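Local structure of hypoxanthine-guanine phosphoribosyltransferase (Thermus thermophilus, 3ACD) at residues I59-S71 with E84-R96. The protein probably salvages purines, joining hypoxanthine or guanine to the phosphoribosyl group of 5-phospho-alpha-D-ribose 1-diphosphate to give IMP or GMP. Residues are numbered along the deposited sequence; the frame is centred on the assembly and turned at random.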
ATOM      1  N   ILE A  59      10.785   8.174  -5.470  1.00 14.15           N
ATOM      2  CA  ILE A  59      12.147   8.055  -4.961  1.00 14.20           C
ATOM      3  C   ILE A  59      12.970   7.187  -5.913  1.00 15.75           C
ATOM      4  O   ILE A  59      13.006   5.960  -5.781  1.00 14.23           O
ATOM      5  CB  ILE A  59      12.186   7.406  -3.563  1.00 13.30           C
ATOM      6  CG1 ILE A  59      11.373   8.241  -2.570  1.00 13.86           C
ATOM      7  CG2 ILE A  59      13.633   7.299  -3.081  1.00 14.77           C
ATOM      8  CD1 ILE A  59      11.230   7.588  -1.209  1.00 12.53           C
ATOM      9  N   PRO A  60      13.632   7.814  -6.894  1.00 17.35           N
ATOM     10  CA  PRO A  60      14.447   7.065  -7.853  1.00 18.24           C
ATOM     11  C   PRO A  60      15.800   6.645  -7.284  1.00 20.00           C
ATOM     12  O   PRO A  60      16.842   7.195  -7.645  1.00 19.65           O
ATOM     13  CB  PRO A  60      14.570   8.036  -9.027  1.00 19.39           C
ATOM     14  CG  PRO A  60      14.592   9.361  -8.350  1.00 19.85           C
ATOM     15  CD  PRO A  60      13.508   9.226  -7.301  1.00 18.12           C
ATOM     16  N   LEU A  61      15.760   5.662  -6.388  1.00 19.48           N
ATOM     17  CA  LEU A  61      16.945   5.106  -5.742  1.00 18.99           C
ATOM     18  C   LEU A  61      16.697   3.622  -5.513  1.00 18.51           C
ATOM     19  O   LEU A  61      15.548   3.181  -5.486  1.00 16.41           O
ATOM     20  CB  LEU A  61      17.177   5.748  -4.371  1.00 19.38           C
ATOM     21  CG  LEU A  61      17.663   7.189  -4.241  1.00 20.71           C
ATOM     22  CD1 LEU A  61      17.670   7.580  -2.766  1.00 22.01           C
ATOM     23  CD2 LEU A  61      19.057   7.314  -4.833  1.00 20.39           C
ATOM     24  N   PRO A  62      17.768   2.826  -5.366  1.00 18.47           N
ATOM     25  CA  PRO A  62      17.554   1.398  -5.124  1.00 18.08           C
ATOM     26  C   PRO A  62      17.150   1.327  -3.656  1.00 18.31           C
ATOM     27  O   PRO A  62      17.807   1.920  -2.800  1.00 17.83           O
ATOM     28  CB  PRO A  62      18.930   0.797  -5.382  1.00 20.36           C
ATOM     29  CG  PRO A  62      19.851   1.886  -4.908  1.00 19.76           C
ATOM     30  CD  PRO A  62      19.206   3.133  -5.480  1.00 17.68           C
ATOM     31  N   LEU A  63      16.061   0.632  -3.359  1.00 15.62           N
ATOM     32  CA  LEU A  63      15.610   0.554  -1.979  1.00 14.92           C
ATOM     33  C   LEU A  63      14.785  -0.691  -1.723  1.00 13.33           C
ATOM     34  O   LEU A  63      14.282  -1.315  -2.659  1.00 12.20           O
ATOM     35  CB  LEU A  63      14.790   1.806  -1.639  1.00 15.24           C
ATOM     36  CG  LEU A  63      13.580   2.133  -2.528  1.00 17.69           C
ATOM     37  CD1 LEU A  63      12.383   1.273  -2.133  1.00 18.45           C
ATOM     38  CD2 LEU A  63      13.223   3.610  -2.369  1.00 15.74           C
ATOM     39  N   THR A  64      14.663  -1.049  -0.448  1.00 13.29           N
ATOM     40  CA  THR A  64      13.881  -2.208  -0.042  1.00 13.59           C
ATOM     41  C   THR A  64      12.749  -1.714   0.847  1.00 13.48           C
ATOM     42  O   THR A  64      12.755  -0.561   1.292  1.00 13.40           O
ATOM     43  CB  THR A  64      14.739  -3.237   0.733  1.00 13.11           C
ATOM     44  OG1 THR A  64      15.345  -2.608   1.867  1.00 13.58           O
ATOM     45  CG2 THR A  64      15.825  -3.805  -0.169  1.00 14.79           C
ATOM     46  N   MET A  65      11.781  -2.584   1.112  1.00 12.46           N
ATOM     47  CA  MET A  65      10.635  -2.200   1.922  1.00 13.44           C
ATOM     48  C   MET A  65      10.185  -3.313   2.851  1.00 13.77           C
ATOM     49  O   MET A  65      10.514  -4.484   2.658  1.00 12.68           O
ATOM     50  CB  MET A  65       9.439  -1.853   1.022  1.00 14.69           C
ATOM     51  CG  MET A  65       9.711  -0.886  -0.126  1.00 16.40           C
ATOM     52  SD  MET A  65       8.225  -0.746  -1.176  1.00 17.34           S
ATOM     53  CE  MET A  65       8.892   0.130  -2.615  1.00 18.85           C
ATOM     54  N   ASP A  66       9.415  -2.925   3.859  1.00 14.11           N
ATOM     55  CA  ASP A  66       8.835  -3.872   4.790  1.00 15.83           C
ATOM     56  C   ASP A  66       7.570  -3.215   5.334  1.00 16.72           C
ATOM     57  O   ASP A  66       7.366  -2.006   5.172  1.00 13.21           O
ATOM     58  CB  ASP A  66       9.802  -4.216   5.930  1.00 17.21           C
ATOM     59  CG  ASP A  66       9.579  -5.619   6.465  1.00 19.83           C
ATOM     60  OD1 ASP A  66       8.537  -6.221   6.125  1.00 17.37           O
ATOM     61  OD2 ASP A  66      10.434  -6.123   7.224  1.00 22.58           O
ATOM     62  N   PHE A  67       6.719  -4.019   5.959  1.00 16.91           N
ATOM     63  CA  PHE A  67       5.464  -3.532   6.513  1.00 20.75           C
ATOM     64  C   PHE A  67       5.311  -4.025   7.943  1.00 22.86           C
ATOM     65  O   PHE A  67       5.645  -5.169   8.252  1.00 25.71           O
ATOM     66  CB  PHE A  67       4.296  -4.038   5.661  1.00 19.87           C
ATOM     67  CG  PHE A  67       4.296  -3.503   4.260  1.00 21.24           C
ATOM     68  CD1 PHE A  67       3.531  -2.390   3.927  1.00 20.33           C
ATOM     69  CD2 PHE A  67       5.094  -4.084   3.280  1.00 22.39           C
ATOM     70  CE1 PHE A  67       3.561  -1.859   2.640  1.00 22.87           C
ATOM     71  CE2 PHE A  67       5.133  -3.561   1.987  1.00 24.04           C
ATOM     72  CZ  PHE A  67       4.366  -2.446   1.668  1.00 24.15           C
ATOM     73  N   ILE A  68       4.816  -3.154   8.813  1.00 22.15           N
ATOM     74  CA  ILE A  68       4.608  -3.511  10.209  1.00 22.92           C
ATOM     75  C   ILE A  68       3.285  -2.939  10.701  1.00 23.87           C
ATOM     76  O   ILE A  68       2.820  -1.916  10.206  1.00 20.40           O
ATOM     77  CB  ILE A  68       5.735  -2.959  11.101  1.00 23.35           C
ATOM     78  CG1 ILE A  68       5.787  -1.435  10.981  1.00 22.15           C
ATOM     79  CG2 ILE A  68       7.060  -3.582  10.709  1.00 26.21           C
ATOM     80  CD1 ILE A  68       6.822  -0.783  11.862  1.00 26.11           C
ATOM     81  N   ALA A  69       2.678  -3.608  11.672  1.00 27.49           N
ATOM     82  CA  ALA A  69       1.420  -3.146  12.243  1.00 30.33           C
ATOM     83  C   ALA A  69       1.661  -2.849  13.716  1.00 32.88           C
ATOM     84  O   ALA A  69       2.212  -3.677  14.439  1.00 32.00           O
ATOM     85  CB  ALA A  69       0.344  -4.209  12.083  1.00 30.79           C
ATOM     86  N   ILE A  70       1.255  -1.661  14.153  1.00 36.53           N
ATOM     87  CA  ILE A  70       1.436  -1.248  15.539  1.00 40.55           C
ATOM     88  C   ILE A  70       0.147  -0.618  16.069  1.00 42.86           C
ATOM     89  O   ILE A  70      -0.699  -0.176  15.292  1.00 43.02           O
ATOM     90  CB  ILE A  70       2.593  -0.225  15.652  1.00 42.38           C
ATOM     91  CG1 ILE A  70       2.837   0.142  17.116  1.00 43.11           C
ATOM     92  CG2 ILE A  70       2.270   1.013  14.833  1.00 43.58           C
ATOM     93  CD1 ILE A  70       3.345  -1.006  17.956  1.00 44.05           C
ATOM     94  N   SER A  71       0.001  -0.586  17.390  1.00 44.44           N
ATOM     95  CA  SER A  71      -1.185  -0.006  18.012  1.00 46.52           C
ATOM     96  C   SER A  71      -0.894   0.458  19.436  1.00 46.47           C
ATOM     97  O   SER A  71      -0.082  -0.141  20.142  1.00 47.42           O
ATOM     98  CB  SER A  71      -2.323  -1.029  18.026  1.00 47.26           C
ATOM     99  OG  SER A  71      -2.652  -1.439  16.711  1.00 50.31           O
ATOM    100  N   GLU A  84       1.631  -2.468  21.465  1.00 72.19           N
ATOM    101  CA  GLU A  84       2.326  -3.638  20.937  1.00 71.29           C
ATOM    102  C   GLU A  84       2.186  -3.716  19.422  1.00 69.90           C
ATOM    103  O   GLU A  84       1.289  -3.106  18.840  1.00 69.54           O
ATOM    104  CB  GLU A  84       1.768  -4.912  21.574  1.00 71.46           C
ATOM    105  CG  GLU A  84       1.936  -4.974  23.082  1.00 72.38           C
ATOM    106  CD  GLU A  84       3.389  -4.897  23.509  1.00 73.17           C
ATOM    107  OE1 GLU A  84       4.174  -5.785  23.113  1.00 73.35           O
ATOM    108  OE2 GLU A  84       3.743  -3.949  24.241  1.00 73.24           O
ATOM    109  N   LEU A  85       3.078  -4.470  18.785  1.00 67.38           N
ATOM    110  CA  LEU A  85       3.044  -4.622  17.336  1.00 65.83           C
ATOM    111  C   LEU A  85       2.219  -5.839  16.935  1.00 65.15           C
ATOM    112  O   LEU A  85       2.348  -6.914  17.524  1.00 65.13           O
ATOM    113  CB  LEU A  85       4.464  -4.747  16.772  1.00 64.61           C
ATOM    114  CG  LEU A  85       5.328  -5.934  17.208  1.00 63.43           C
ATOM    115  CD1 LEU A  85       6.592  -5.974  16.362  1.00 62.25           C
ATOM    116  CD2 LEU A  85       5.672  -5.817  18.683  1.00 63.27           C
ATOM    117  N   LEU A  86       1.369  -5.660  15.929  1.00 63.77           N
ATOM    118  CA  LEU A  86       0.510  -6.731  15.442  1.00 61.97           C
ATOM    119  C   LEU A  86       1.133  -7.426  14.234  1.00 61.17           C
ATOM    120  O   LEU A  86       0.650  -8.468  13.787  1.00 61.09           O
ATOM    121  CB  LEU A  86      -0.860  -6.164  15.065  1.00 61.29           C
ATOM    122  CG  LEU A  86      -1.529  -5.277  16.121  1.00 60.90           C
ATOM    123  CD1 LEU A  86      -2.881  -4.804  15.606  1.00 60.60           C
ATOM    124  CD2 LEU A  86      -1.693  -6.045  17.422  1.00 60.28           C
ATOM    125  N   LYS A  87       2.205  -6.838  13.711  1.00 60.21           N
ATOM    126  CA  LYS A  87       2.912  -7.387  12.557  1.00 59.30           C
ATOM    127  C   LYS A  87       4.402  -7.095  12.703  1.00 57.22           C
ATOM    128  O   LYS A  87       4.806  -5.937  12.811  1.00 57.37           O
ATOM    129  CB  LYS A  87       2.386  -6.759  11.263  1.00 61.02           C
ATOM    130  CG  LYS A  87       3.025  -7.299   9.992  1.00 64.14           C
ATOM    131  CD  LYS A  87       2.713  -8.773   9.790  1.00 66.32           C
ATOM    132  CE  LYS A  87       3.302  -9.296   8.488  1.00 67.23           C
ATOM    133  NZ  LYS A  87       4.787  -9.190   8.462  1.00 67.77           N
ATOM    134  N   ASP A  88       5.213  -8.148  12.705  1.00 54.24           N
ATOM    135  CA  ASP A  88       6.657  -8.002  12.855  1.00 52.08           C
ATOM    136  C   ASP A  88       7.388  -7.766  11.539  1.00 49.04           C
ATOM    137  O   ASP A  88       6.837  -7.969  10.457  1.00 48.54           O
ATOM    138  CB  ASP A  88       7.241  -9.241  13.537  1.00 53.21           C
ATOM    139  CG  ASP A  88       6.708  -9.442  14.938  1.00 54.08           C
ATOM    140  OD1 ASP A  88       5.478  -9.580  15.092  1.00 57.09           O
ATOM    141  OD2 ASP A  88       7.522  -9.460  15.885  1.00 56.54           O
ATOM    142  N   LEU A  89       8.641  -7.338  11.656  1.00 45.14           N
ATOM    143  CA  LEU A  89       9.497  -7.070  10.507  1.00 41.11           C
ATOM    144  C   LEU A  89       9.991  -8.390   9.924  1.00 38.94           C
ATOM    145  O   LEU A  89      10.187  -9.360  10.656  1.00 38.70           O
ATOM    146  CB  LEU A  89      10.704  -6.223  10.934  1.00 41.12           C
ATOM    147  CG  LEU A  89      10.490  -4.792  11.447  1.00 40.35           C
ATOM    148  CD1 LEU A  89       9.559  -4.784  12.650  1.00 42.22           C
ATOM    149  CD2 LEU A  89      11.834  -4.195  11.824  1.00 39.56           C
ATOM    150  N   ARG A  90      10.194  -8.421   8.611  1.00 35.74           N
ATOM    151  CA  ARG A  90      10.666  -9.625   7.934  1.00 34.60           C
ATOM    152  C   ARG A  90      12.097  -9.477   7.425  1.00 30.23           C
ATOM    153  O   ARG A  90      12.841 -10.456   7.361  1.00 30.37           O
ATOM    154  CB  ARG A  90       9.740  -9.972   6.766  1.00 39.57           C
ATOM    155  CG  ARG A  90       8.361 -10.448   7.187  1.00 49.19           C
ATOM    156  CD  ARG A  90       7.454 -10.648   5.984  1.00 57.26           C
ATOM    157  NE  ARG A  90       8.024 -11.578   5.012  1.00 64.58           N
ATOM    158  CZ  ARG A  90       7.434 -11.923   3.872  1.00 67.14           C
ATOM    159  NH1 ARG A  90       6.250 -11.417   3.551  1.00 68.55           N
ATOM    160  NH2 ARG A  90       8.028 -12.777   3.048  1.00 68.87           N
ATOM    161  N   LEU A  91      12.475  -8.257   7.061  1.00 24.39           N
ATOM    162  CA  LEU A  91      13.817  -7.986   6.558  1.00 20.49           C
ATOM    163  C   LEU A  91      14.687  -7.378   7.651  1.00 18.07           C
ATOM    164  O   LEU A  91      14.195  -6.680   8.533  1.00 15.35           O
ATOM    165  CB  LEU A  91      13.757  -7.039   5.355  1.00 21.14           C
ATOM    166  CG  LEU A  91      13.276  -7.626   4.021  1.00 24.39           C
ATOM    167  CD1 LEU A  91      11.863  -8.170   4.154  1.00 25.67           C
ATOM    168  CD2 LEU A  91      13.329  -6.549   2.953  1.00 23.38           C
ATOM    169  N   PRO A  92      16.000  -7.648   7.611  1.00 17.98           N
ATOM    170  CA  PRO A  92      16.924  -7.115   8.617  1.00 17.48           C
ATOM    171  C   PRO A  92      17.035  -5.597   8.541  1.00 16.90           C
ATOM    172  O   PRO A  92      16.984  -5.022   7.455  1.00 16.94           O
ATOM    173  CB  PRO A  92      18.251  -7.790   8.264  1.00 18.43           C
ATOM    174  CG  PRO A  92      17.832  -9.060   7.577  1.00 19.86           C
ATOM    175  CD  PRO A  92      16.690  -8.588   6.711  1.00 18.22           C
ATOM    176  N   ILE A  93      17.172  -4.944   9.691  1.00 16.04           N
ATOM    177  CA  ILE A  93      17.333  -3.497   9.680  1.00 16.56           C
ATOM    178  C   ILE A  93      18.679  -3.107  10.277  1.00 16.42           C
ATOM    179  O   ILE A  93      19.078  -1.946  10.217  1.00 15.21           O
ATOM    180  CB  ILE A  93      16.211  -2.768  10.446  1.00 17.63           C
ATOM    181  CG1 ILE A  93      16.288  -3.088  11.935  1.00 19.14           C
ATOM    182  CG2 ILE A  93      14.852  -3.152   9.865  1.00 16.74           C
ATOM    183  CD1 ILE A  93      15.373  -2.213  12.772  1.00 20.12           C
ATOM    184  N   HIS A  94      19.385  -4.076  10.852  1.00 15.93           N
ATOM    185  CA  HIS A  94      20.691  -3.773  11.426  1.00 18.10           C
ATOM    186  C   HIS A  94      21.616  -3.282  10.321  1.00 17.33           C
ATOM    187  O   HIS A  94      21.732  -3.909   9.265  1.00 16.01           O
ATOM    188  CB  HIS A  94      21.294  -5.010  12.106  1.00 19.22           C
ATOM    189  CG  HIS A  94      22.653  -4.772  12.687  1.00 21.01           C
ATOM    190  ND1 HIS A  94      23.813  -4.924  11.958  1.00 24.05           N
ATOM    191  CD2 HIS A  94      23.036  -4.347  13.915  1.00 19.12           C
ATOM    192  CE1 HIS A  94      24.851  -4.605  12.711  1.00 22.11           C
ATOM    193  NE2 HIS A  94      24.407  -4.250  13.903  1.00 22.73           N
ATOM    194  N   GLY A  95      22.252  -2.140  10.557  1.00 17.72           N
ATOM    195  CA  GLY A  95      23.164  -1.588   9.573  1.00 18.17           C
ATOM    196  C   GLY A  95      22.500  -0.945   8.369  1.00 17.49           C
ATOM    197  O   GLY A  95      23.190  -0.520   7.447  1.00 18.90           O
ATOM    198  N   ARG A  96      21.170  -0.869   8.360  1.00 16.57           N
ATOM    199  CA  ARG A  96      20.460  -0.255   7.238  1.00 14.90           C
ATOM    200  C   ARG A  96      20.083   1.187   7.558  1.00 15.23           C
ATOM    201  O   ARG A  96      19.953   1.566   8.726  1.00 14.98           O
ATOM    202  CB  ARG A  96      19.157  -1.014   6.908  1.00 15.79           C
ATOM    203  CG  ARG A  96      19.300  -2.448   6.378  1.00 15.17           C
ATOM    204  CD  ARG A  96      20.076  -2.518   5.068  1.00 16.83           C
ATOM    205  NE  ARG A  96      19.462  -1.757   3.978  1.00 16.60           N
ATOM    206  CZ  ARG A  96      18.392  -2.143   3.286  1.00 17.03           C
ATOM    207  NH1 ARG A  96      17.787  -3.296   3.559  1.00 12.45           N
ATOM    208  NH2 ARG A  96      17.929  -1.373   2.307  1.00 14.49           N
TER
HETATM  209  O   HOH W   1      12.394  -4.675   8.088  1.00 16.65           O
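D66 turns its carboxylate onto the backbone of R90 and L91, tying the outermost strand within this chain's parallel sheet, 64-70, to the loop that leads into strand 97-102. With CG anti to the backbone N (chi1 -151°), OD2 takes the R90 N-H at 2.7 Å through its syn lone pair, while L91 N comes from above the carboxylate plane, 3.0 Å from OD2 in a nearly straight bond (175°). A water also donates to OD2 and to L91 O, and OD1 accepts from F67 N, which fixes the carboxylate's rotation. Replacing D66 by an alanine removes OD2, and the amides of R90 and L91 would probably lose their shared acceptor, setting the 89-91 backbone free to shift.

Packing is tight at two places, I68 CG2 on L89 CD1 and A69 CB on K87 CB, each 3.4 Å; I68 and L89 run side by side against helix 109-119, I68 on L114 and L89 on Y117. L86 and K87 both stand opposite A69, a classic beta bulge: A69 O accepts from L86 N (2.6 Å) and K87 N (3.2 Å). The solvent side is looser: S71 and E84 are exposed, and residues 84-87 are poorly ordered. Near the strand's start, R96 grips T64 OG1 end-on, with NH2 at 2.9 Å (bent, 145°) and NH1 at 3.0 Å; OG1 lies near the guanidinium plane and is also hydrogen-bonded to H40. The chemistry thus implies that buried D66 and T64 fasten the 90-96 part, whereas backbone bonds hold 84-87 against 69-71 in an irregular pairing, two of them weak, alongside I70, a neighbour of the GMP-binding T110.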